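Local coordinates for protein of unknown function (DUF1255) (Acidithiobacillus ferrooxidans ATCC 23270, PDB 3EO6) that is of unknown function but belongs to the pyrimidine/purine nucleoside phosphorylase family of the cupin clan, and so probably splits nucleosides with phosphate, at residues Ala55-Val60 with Ser83-Ala88; Tyr66-Gly71 with Ser91-Val96; Val60-Ala65 with Pro99-Leu104. All coordinates share one frame; numbering follows the deposited sequence.

Contact 1 (Ala55-Val60 with Ser83-Ala88); sequences AETIRV and SMVIPA
Strands 56-60 and 83-86 form an antiparallel ladder at the end of the six-stranded sheet of this cupin-type fold, where 83-86 is the outermost strand within the chain. The strand directions differ by 152°. Two hydrogen-bonded pairs, E56 with I86 and I58 with M84, alternate with the non-hydrogen-bonded pairs T57-V85 and R59-S83. The shortest backbone bond runs from I86 N to E56 O (2.8 Å) and is almost straight, with 172° at the hydrogen; the return bond from E56 N to I86 O is longer, at 3.2 Å. In the next hydrogen-bonded pair, I58 N reaches M84 O at 2.9 Å, and M84 N gives its hydrogen to I58 O.

The side chain of I86 packs along I58. Its CB lies 3.7 Å from E56 O. With chi1 at -60°, CG1 stands beside the backbone N and approaches I58 CG2 at 4.0 Å. CD1 extends farther along the same neighbour and lies 3.8 Å from I58 CG2, while CG2 turns toward Y92 and the hydroxyl of Y67 on the other sheet. An alanine here would remove CG1, CG2 and CD1 and would probably loosen the packing against I58 and against Y67 and Y92. I58 CG2 occupies the crowded position between the backbone N and the carbonyl carbon, which also brings it to selenomethionine M84, whose CG is 3.7 Å from it; the two side chains run side by side and point the same way.

On the other face, T57 and V85 cross obliquely. R59 shares that face, but its extended chain leads away from the strand pair, so its near end makes the contact: R59 CB lies 3.4 Å from S83 OG.

Contact 2 (Tyr66-Gly71 with Ser91-Val96); sequences YYHAEG and SYRLEV
The Y67 ring brings its CE1 corner up to Y92 CB, 3.6 Å away, and overlaps the near part of the Y92 ring obliquely, with the two planes at 41°. The centroids of the Y67 and Y92 rings are 5.5 Å apart, and the two side chains cross at about a right angle. L94 CD2 meets the edge of the Y67 ring, 4.1 Å from CD1, while A69 N lies above one face. The phenol oxygen of Y67 is hydrogen-bonded to Q90.

The backbones pair as antiparallel strands. Y66 and E95 exchange two hydrogen bonds, as do H68 and R93, and on that face the Y66 ring and the E95 side chain run alongside each other. Past the strand end, the extended E70 side chain takes over: its OE1 accepts a hydrogen bond from S91 N on its anti lone pair at 2.8 Å, nearly straight at 177°. One water donates to H68 O and S91 O and accepts from R93 NH1 at 3.0 Å, in the plane of the guanidinium. H68 NE2 is bonded elsewhere, to A72 O.

The pair forms the middle of the four-stranded sheet: strand 46-50 continues it beyond 92-96 and strand 76-79 beyond 64-68, while Y67 and Y92 reach across to I86 on strand 83-86.

Contact 3 (Val60-Ala65 with Pro99-Leu104); sequences VLSGMA and PLDYLL
A classic beta bulge interrupts the antiparallel pairing of strand 99-104 with the end of strand 56-61, just where the chain turns a corner at S62 and G63 to pass into the four-stranded sheet. L61 and S62 both face D101, so the register slips by one residue. Two N-H groups therefore grip a single carbonyl: L61 N lies 2.8 Å from D101 O, above the carbonyl plane, whereas S62 N approaches in that plane, on a lone pair, at 3.2 Å. D101 N returns a bond of 2.9 Å to S62 O.

Beyond the bulge, G63 CA passes close to P99 O. A CB at this glycine would sit only 2.0 Å from P99 O, so the backbones could not come together like this with any side chain there.

L100 fills the inside of the corner. With CG anti to the backbone N (chi1 -164°), CD1 sits in the bend, against V60 CG1 on one limb at 3.7 Å and M64 N on the other, while CD2 meets A65 CB at 3.8 Å; the V60 and L100 side chains cross at about a right angle. Elsewhere along the pair, L61 CD2 touches L103 CD1 at 3.8 Å.

The polar tips gather round a water that donates to D101 OD2 at 2.6 Å and to P99 O, and accepts from S62 OG. The second subunit completes this cluster: its S16 is bonded to S62 OG, while its S17 and R28 bind D101 OD1, the latter as a salt bridge that would probably favour an ionised carboxylate. Strand 99-105 lies between strands 56-61 and 37-43, with D101 resting on L42 and L61 on L40, and L78 of strand 76-79 packs against V60.

In the fold
Contacts 1 and 3 lie in the same six-stranded sheet, share V60 and use opposite edges of strand 56-61; a probable hydrogen bond from L103 N to R59 O (2.9 Å) joins them. Contact 2 belongs to the four-stranded sheet, to which the chain returns through the corner of contact 3. Between contacts 1 and 2 the sheets touch through I86 CG2 on Y92 CE1 at 3.5 Å and the selenomethionine methyl M84 CE on Y67 CE2 at 3.6 Å. A65 CB of contact 3 lies 3.3 Å from E95 O of contact 2. A bound magnesium ion lies about 6 Å from the R59 side chain and about 9 Å from that of L61.

Contact 1 (Ala55-Val60 with Ser83-Ala88)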
loop_
_atom_site.group_PDB
_atom_site.type_symbol
_atom_site.label_atom_id
_atom_site.label_comp_id
_atom_site.label_asym_id
_atom_site.label_seq_id
_atom_site.Cartn_x
_atom_site.Cartn_y
_atom_site.Cartn_z
ATOM N N ALA A 55 -15.644 -12.169 11.819
ATOM C CA ALA A 55 -16.294 -11.533 10.692
ATOM C C ALA A 55 -15.574 -10.214 10.424
ATOM O O ALA A 55 -15.194 -9.487 11.361
ATOM C CB ALA A 55 -17.736 -11.274 10.986
ATOM N N GLU A 56 -15.393 -9.896 9.160
ATOM C CA GLU A 56 -14.770 -8.644 8.747
ATOM C C GLU A 56 -15.599 -8.003 7.664
ATOM O O GLU A 56 -16.134 -8.693 6.787
ATOM C CB GLU A 56 -13.343 -8.883 8.237
ATOM C CG GLU A 56 -12.442 -9.366 9.354
ATOM C CD GLU A 56 -11.050 -9.764 8.918
ATOM O OE1 GLU A 56 -10.846 -10.278 7.811
ATOM O OE2 GLU A 56 -10.145 -9.595 9.758
ATOM N N THR A 57 -15.681 -6.694 7.719
ATOM C CA THR A 57 -16.307 -5.937 6.674
ATOM C C THR A 57 -15.262 -5.602 5.615
ATOM O O THR A 57 -14.241 -4.964 5.936
ATOM C CB THR A 57 -16.945 -4.665 7.203
ATOM O OG1 THR A 57 -17.998 -5.049 8.070
ATOM C CG2 THR A 57 -17.485 -3.778 6.108
ATOM N N ILE A 58 -15.525 -5.996 4.379
ATOM C CA ILE A 58 -14.700 -5.598 3.248
ATOM C C ILE A 58 -15.387 -4.418 2.566
ATOM O O ILE A 58 -16.594 -4.444 2.343
ATOM C CB ILE A 58 -14.444 -6.746 2.269
ATOM C CG1 ILE A 58 -13.391 -6.357 1.236
ATOM C CG2 ILE A 58 -15.692 -7.314 1.602
ATOM C CD1 ILE A 58 -12.851 -7.491 0.396
ATOM N N ARG A 59 -14.590 -3.424 2.195
ATOM C CA ARG A 59 -15.063 -2.304 1.412
ATOM C C ARG A 59 -14.060 -2.138 0.300
ATOM O O ARG A 59 -12.910 -1.751 0.531
ATOM C CB ARG A 59 -15.167 -1.052 2.234
ATOM C CG ARG A 59 -15.359 0.129 1.359
ATOM C CD ARG A 59 -15.445 1.405 2.144
ATOM N NE ARG A 59 -15.451 2.564 1.242
ATOM C CZ ARG A 59 -15.275 3.803 1.625
ATOM N NH1 ARG A 59 -15.075 4.057 2.884
ATOM N NH2 ARG A 59 -15.266 4.778 0.734
ATOM N N VAL A 60 -14.495 -2.481 -0.911
ATOM C CA VAL A 60 -13.612 -2.425 -2.062
ATOM C C VAL A 60 -13.475 -0.990 -2.513
ATOM O O VAL A 60 -14.474 -0.310 -2.738
ATOM C CB VAL A 60 -14.101 -3.321 -3.198
ATOM C CG1 VAL A 60 -13.218 -3.212 -4.424
ATOM C CG2 VAL A 60 -14.188 -4.788 -2.682
ATOM N N SER A 83 -19.436 -3.098 -0.472
ATOM C CA SER A 83 -19.134 -3.556 0.910
ATOM C C SER A 83 -19.996 -4.752 1.342
ATOM O O SER A 83 -21.216 -4.777 1.056
ATOM C CB SER A 83 -19.394 -2.488 1.931
ATOM O OG SER A 83 -18.547 -1.436 1.662
HETATM N N MSE A 84 -19.415 -5.701 2.069
HETATM C CA MSE A 84 -20.168 -6.783 2.658
HETATM C C MSE A 84 -19.447 -7.256 3.899
HETATM O O MSE A 84 -18.239 -7.068 4.059
HETATM C CB MSE A 84 -20.337 -7.970 1.685
HETATM C CG MSE A 84 -19.080 -8.683 1.351
HETATM SE SE MSE A 84 -19.256 -10.162 0.116
HETATM C CE MSE A 84 -20.040 -11.389 1.317
ATOM N N VAL A 85 -20.170 -7.967 4.768
ATOM C CA VAL A 85 -19.570 -8.749 5.839
ATOM C C VAL A 85 -19.127 -10.083 5.281
ATOM O O VAL A 85 -19.921 -10.815 4.688
ATOM C CB VAL A 85 -20.538 -8.972 6.994
ATOM C CG1 VAL A 85 -19.853 -9.838 8.056
ATOM C CG2 VAL A 85 -20.965 -7.626 7.618
ATOM N N ILE A 86 -17.859 -10.425 5.502
ATOM C CA ILE A 86 -17.332 -11.741 5.191
ATOM C C ILE A 86 -17.406 -12.552 6.484
ATOM O O ILE A 86 -16.718 -12.220 7.456
ATOM C CB ILE A 86 -15.879 -11.685 4.668
ATOM C CG1 ILE A 86 -15.819 -10.841 3.408
ATOM C CG2 ILE A 86 -15.398 -13.112 4.445
ATOM C CD1 ILE A 86 -14.412 -10.665 2.838
ATOM N N PRO A 87 -18.185 -13.628 6.529
ATOM C CA PRO A 87 -18.266 -14.418 7.757
ATOM C C PRO A 87 -16.929 -15.062 8.169
ATOM O O PRO A 87 -16.111 -15.409 7.306
ATOM C CB PRO A 87 -19.335 -15.489 7.434
ATOM C CG PRO A 87 -20.204 -14.760 6.375
ATOM C CD PRO A 87 -19.194 -14.065 5.537
ATOM N N ALA A 88 -16.785 -15.210 9.458
ATOM C CA ALA A 88 -15.676 -15.953 10.018
ATOM C C ALA A 88 -15.786 -17.447 9.747
ATOM O O ALA A 88 -16.880 -17.986 9.494
ATOM C CB ALA A 88 -15.668 -15.798 11.532
#

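Contact 2 (Tyr66-Gly71 with Ser91-Val96)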
loop_
_atom_site.group_PDB
_atom_site.type_symbol
_atom_site.label_atom_id
_atom_site.label_comp_id
_atom_site.label_asym_id
_atom_site.label_seq_id
_atom_site.Cartn_x
_atom_site.Cartn_y
_atom_site.Cartn_z
ATOM N N TYR A 66 -13.766 -11.580 -7.872
ATOM C CA TYR A 66 -14.878 -12.460 -7.551
ATOM C C TYR A 66 -14.643 -13.083 -6.210
ATOM O O TYR A 66 -13.578 -13.654 -5.944
ATOM C CB TYR A 66 -15.054 -13.582 -8.554
ATOM C CG TYR A 66 -15.355 -13.100 -9.910
ATOM C CD1 TYR A 66 -16.636 -12.783 -10.301
ATOM C CD2 TYR A 66 -14.334 -12.976 -10.837
ATOM C CE1 TYR A 66 -16.885 -12.332 -11.593
ATOM C CE2 TYR A 66 -14.579 -12.546 -12.143
ATOM C CZ TYR A 66 -15.861 -12.213 -12.515
ATOM O OH TYR A 66 -16.181 -11.774 -13.789
ATOM N N TYR A 67 -15.661 -12.972 -5.379
ATOM C CA TYR A 67 -15.713 -13.595 -4.068
ATOM C C TYR A 67 -16.477 -14.895 -4.130
ATOM O O TYR A 67 -17.570 -14.950 -4.690
ATOM C CB TYR A 67 -16.420 -12.624 -3.085
ATOM C CG TYR A 67 -16.741 -13.209 -1.746
ATOM C CD1 TYR A 67 -15.808 -13.272 -0.713
ATOM C CD2 TYR A 67 -18.024 -13.687 -1.444
ATOM C CE1 TYR A 67 -16.141 -13.805 0.512
ATOM C CE2 TYR A 67 -18.352 -14.230 -0.225
ATOM C CZ TYR A 67 -17.401 -14.282 0.780
ATOM O OH TYR A 67 -17.669 -14.794 2.022
ATOM N N HIS A 68 -15.916 -15.931 -3.531
ATOM C CA HIS A 68 -16.558 -17.236 -3.482
ATOM C C HIS A 68 -16.524 -17.759 -2.074
ATOM O O HIS A 68 -15.464 -18.159 -1.582
ATOM C CB HIS A 68 -15.836 -18.192 -4.450
ATOM C CG HIS A 68 -16.433 -19.551 -4.464
ATOM N ND1 HIS A 68 -15.686 -20.676 -4.326
ATOM C CD2 HIS A 68 -17.728 -19.939 -4.618
ATOM C CE1 HIS A 68 -16.522 -21.707 -4.355
ATOM N NE2 HIS A 68 -17.761 -21.302 -4.532
ATOM N N ALA A 69 -17.654 -17.765 -1.395
ATOM C CA ALA A 69 -17.740 -18.274 -0.024
ATOM C C ALA A 69 -17.530 -19.738 -0.003
ATOM O O ALA A 69 -17.777 -20.436 -0.997
ATOM C CB ALA A 69 -19.088 -17.958 0.564
ATOM N N GLU A 70 -17.078 -20.292 1.128
ATOM C CA GLU A 70 -16.763 -21.718 1.206
ATOM C C GLU A 70 -17.998 -22.569 0.842
ATOM O O GLU A 70 -19.025 -22.504 1.487
ATOM C CB GLU A 70 -16.258 -22.112 2.583
ATOM C CG GLU A 70 -15.736 -23.518 2.673
ATOM C CD GLU A 70 -15.488 -23.954 4.099
ATOM O OE1 GLU A 70 -14.631 -23.316 4.753
ATOM O OE2 GLU A 70 -16.130 -24.931 4.571
ATOM N N GLY A 71 -17.838 -23.387 -0.183
ATOM C CA GLY A 71 -18.891 -24.304 -0.667
ATOM C C GLY A 71 -19.985 -23.664 -1.511
ATOM O O GLY A 71 -20.945 -24.361 -1.901
ATOM N N SER A 91 -13.513 -20.778 4.491
ATOM C CA SER A 91 -12.449 -20.590 3.531
ATOM C C SER A 91 -13.006 -20.042 2.222
ATOM O O SER A 91 -13.483 -20.796 1.376
ATOM C CB SER A 91 -11.696 -21.882 3.327
ATOM O OG SER A 91 -10.976 -22.204 4.477
ATOM N N TYR A 92 -12.966 -18.721 2.044
ATOM C CA TYR A 92 -13.454 -18.039 0.888
ATOM C C TYR A 92 -12.318 -17.831 -0.101
ATOM O O TYR A 92 -11.147 -17.898 0.267
ATOM C CB TYR A 92 -14.122 -16.715 1.251
ATOM C CG TYR A 92 -13.257 -15.667 1.925
ATOM C CD1 TYR A 92 -13.063 -15.672 3.294
ATOM C CD2 TYR A 92 -12.687 -14.640 1.201
ATOM C CE1 TYR A 92 -12.344 -14.674 3.921
ATOM C CE2 TYR A 92 -11.973 -13.625 1.813
ATOM C CZ TYR A 92 -11.791 -13.626 3.180
ATOM O OH TYR A 92 -11.126 -12.605 3.800
ATOM N N ARG A 93 -12.657 -17.607 -1.349
ATOM C CA ARG A 93 -11.681 -17.235 -2.367
ATOM C C ARG A 93 -11.950 -15.857 -2.882
ATOM O O ARG A 93 -13.096 -15.440 -3.065
ATOM C CB ARG A 93 -11.679 -18.231 -3.512
ATOM C CG ARG A 93 -10.999 -19.551 -3.172
ATOM C CD ARG A 93 -11.340 -20.607 -4.181
ATOM N NE ARG A 93 -10.514 -21.797 -4.131
ATOM C CZ ARG A 93 -10.674 -22.770 -3.287
ATOM N NH1 ARG A 93 -11.661 -22.788 -2.415
ATOM N NH2 ARG A 93 -9.793 -23.777 -3.352
ATOM N N LEU A 94 -10.872 -15.146 -3.177
ATOM C CA LEU A 94 -10.903 -13.949 -3.998
ATOM C C LEU A 94 -10.098 -14.259 -5.260
ATOM O O LEU A 94 -8.916 -14.561 -5.210
ATOM C CB LEU A 94 -10.289 -12.730 -3.295
ATOM C CG LEU A 94 -11.055 -12.217 -2.087
ATOM C CD1 LEU A 94 -10.287 -11.111 -1.395
ATOM C CD2 LEU A 94 -12.444 -11.708 -2.496
ATOM N N GLU A 95 -10.784 -14.137 -6.409
ATOM C CA GLU A 95 -10.119 -14.170 -7.710
ATOM C C GLU A 95 -10.023 -12.728 -8.172
ATOM O O GLU A 95 -11.006 -12.101 -8.469
ATOM C CB GLU A 95 -10.850 -15.008 -8.728
ATOM C CG GLU A 95 -10.222 -14.874 -10.118
ATOM C CD GLU A 95 -10.728 -15.840 -11.146
ATOM O OE1 GLU A 95 -11.920 -16.199 -11.083
ATOM O OE2 GLU A 95 -9.938 -16.221 -12.033
ATOM N N VAL A 96 -8.797 -12.229 -8.171
ATOM C CA VAL A 96 -8.531 -10.858 -8.488
ATOM C C VAL A 96 -8.195 -10.742 -9.925
ATOM O O VAL A 96 -7.192 -11.343 -10.388
ATOM C CB VAL A 96 -7.368 -10.308 -7.626
ATOM C CG1 VAL A 96 -7.013 -8.887 -8.011
ATOM C CG2 VAL A 96 -7.773 -10.355 -6.152
HETATM O O HOH W 1 -13.937 -20.929 -1.606
HETATM O O HOH W 2 -12.068 -25.235 4.590
#

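Contact 3 (Val60-Ala65 with Pro99-Leu104)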
loop_
_atom_site.group_PDB
_atom_site.type_symbol
_atom_site.label_atom_id
_atom_site.label_comp_id
_atom_site.label_asym_id
_atom_site.label_seq_id
_atom_site.Cartn_x
_atom_site.Cartn_y
_atom_site.Cartn_z
ATOM N N VAL A 60 -14.495 -2.481 -0.911
ATOM C CA VAL A 60 -13.612 -2.425 -2.062
ATOM C C VAL A 60 -13.475 -0.990 -2.513
ATOM O O VAL A 60 -14.474 -0.310 -2.738
ATOM C CB VAL A 60 -14.101 -3.321 -3.198
ATOM C CG1 VAL A 60 -13.218 -3.212 -4.424
ATOM C CG2 VAL A 60 -14.188 -4.788 -2.682
ATOM N N LEU A 61 -12.234 -0.522 -2.641
ATOM C CA LEU A 61 -11.949 0.827 -3.070
ATOM C C LEU A 61 -11.697 0.950 -4.548
ATOM O O LEU A 61 -12.025 1.976 -5.136
ATOM C CB LEU A 61 -10.735 1.388 -2.296
ATOM C CG LEU A 61 -10.907 1.457 -0.795
ATOM C CD1 LEU A 61 -9.669 2.027 -0.149
ATOM C CD2 LEU A 61 -12.159 2.284 -0.407
ATOM N N SER A 62 -11.055 -0.058 -5.149
ATOM C CA SER A 62 -10.635 -0.031 -6.544
ATOM C C SER A 62 -10.353 -1.455 -6.986
ATOM O O SER A 62 -9.978 -2.296 -6.176
ATOM C CB SER A 62 -9.375 0.856 -6.654
ATOM O OG SER A 62 -8.936 1.008 -7.983
ATOM N N GLY A 63 -10.518 -1.717 -8.270
ATOM C CA GLY A 63 -10.203 -3.051 -8.845
ATOM C C GLY A 63 -11.419 -3.951 -8.906
ATOM O O GLY A 63 -12.514 -3.445 -8.779
HETATM N N MSE A 64 -11.208 -5.226 -9.184
HETATM C CA MSE A 64 -12.288 -6.155 -9.429
HETATM C C MSE A 64 -11.851 -7.547 -9.001
HETATM O O MSE A 64 -10.776 -8.038 -9.438
HETATM C CB MSE A 64 -12.714 -6.152 -10.892
HETATM C CG MSE A 64 -13.980 -6.790 -11.103
HETATM SE SE MSE A 64 -13.865 -8.700 -11.383
HETATM C CE MSE A 64 -15.526 -8.974 -10.872
ATOM N N ALA A 65 -12.761 -8.196 -8.254
ATOM C CA ALA A 65 -12.538 -9.533 -7.848
ATOM C C ALA A 65 -13.860 -10.280 -7.738
ATOM O O ALA A 65 -14.927 -9.725 -7.572
ATOM C CB ALA A 65 -11.825 -9.639 -6.491
ATOM N N PRO A 99 -6.026 -5.530 -9.992
ATOM C CA PRO A 99 -5.500 -5.350 -8.621
ATOM C C PRO A 99 -6.502 -4.713 -7.694
ATOM O O PRO A 99 -7.110 -3.679 -8.056
ATOM C CB PRO A 99 -4.334 -4.429 -8.812
ATOM C CG PRO A 99 -3.871 -4.632 -10.228
ATOM C CD PRO A 99 -5.097 -5.035 -10.990
ATOM N N LEU A 100 -6.710 -5.350 -6.556
ATOM C CA LEU A 100 -7.797 -5.017 -5.691
ATOM C C LEU A 100 -7.281 -4.202 -4.513
ATOM O O LEU A 100 -6.457 -4.694 -3.732
ATOM C CB LEU A 100 -8.491 -6.295 -5.183
ATOM C CG LEU A 100 -9.835 -6.141 -4.591
ATOM C CD1 LEU A 100 -10.859 -5.806 -5.628
ATOM C CD2 LEU A 100 -10.246 -7.412 -3.811
ATOM N N ASP A 101 -7.780 -2.967 -4.372
ATOM C CA ASP A 101 -7.562 -2.166 -3.194
ATOM C C ASP A 101 -8.801 -2.269 -2.324
ATOM O O ASP A 101 -9.903 -2.008 -2.820
ATOM C CB ASP A 101 -7.368 -0.662 -3.558
ATOM C CG ASP A 101 -6.056 -0.381 -4.218
ATOM O OD1 ASP A 101 -5.070 -0.243 -3.439
ATOM O OD2 ASP A 101 -5.996 -0.264 -5.455
ATOM N N TYR A 102 -8.645 -2.599 -1.055
ATOM C CA TYR A 102 -9.793 -2.724 -0.187
ATOM C C TYR A 102 -9.415 -2.435 1.232
ATOM O O TYR A 102 -8.271 -2.576 1.623
ATOM C CB TYR A 102 -10.436 -4.131 -0.318
ATOM C CG TYR A 102 -9.546 -5.326 -0.026
ATOM C CD1 TYR A 102 -8.715 -5.828 -1.016
ATOM C CD2 TYR A 102 -9.592 -5.984 1.164
ATOM C CE1 TYR A 102 -7.977 -6.984 -0.817
ATOM C CE2 TYR A 102 -8.845 -7.134 1.386
ATOM C CZ TYR A 102 -8.050 -7.650 0.387
ATOM O OH TYR A 102 -7.340 -8.809 0.501
ATOM N N LEU A 103 -10.431 -2.032 1.978
ATOM C CA LEU A 103 -10.362 -1.969 3.401
ATOM C C LEU A 103 -10.961 -3.258 3.962
ATOM O O LEU A 103 -11.945 -3.812 3.443
ATOM C CB LEU A 103 -11.130 -0.752 3.902
ATOM C CG LEU A 103 -10.483 0.581 3.468
ATOM C CD1 LEU A 103 -11.516 1.719 3.336
ATOM C CD2 LEU A 103 -9.342 0.984 4.418
ATOM N N LEU A 104 -10.384 -3.705 5.055
ATOM C CA LEU A 104 -10.859 -4.909 5.685
ATOM C C LEU A 104 -10.823 -4.584 7.180
ATOM O O LEU A 104 -9.748 -4.242 7.683
ATOM C CB LEU A 104 -9.956 -6.064 5.321
ATOM C CG LEU A 104 -10.579 -7.403 5.743
ATOM C CD1 LEU A 104 -11.935 -7.663 5.043
ATOM C CD2 LEU A 104 -9.597 -8.538 5.451
HETATM O O HOH W 3 -7.048 -0.959 -7.750
#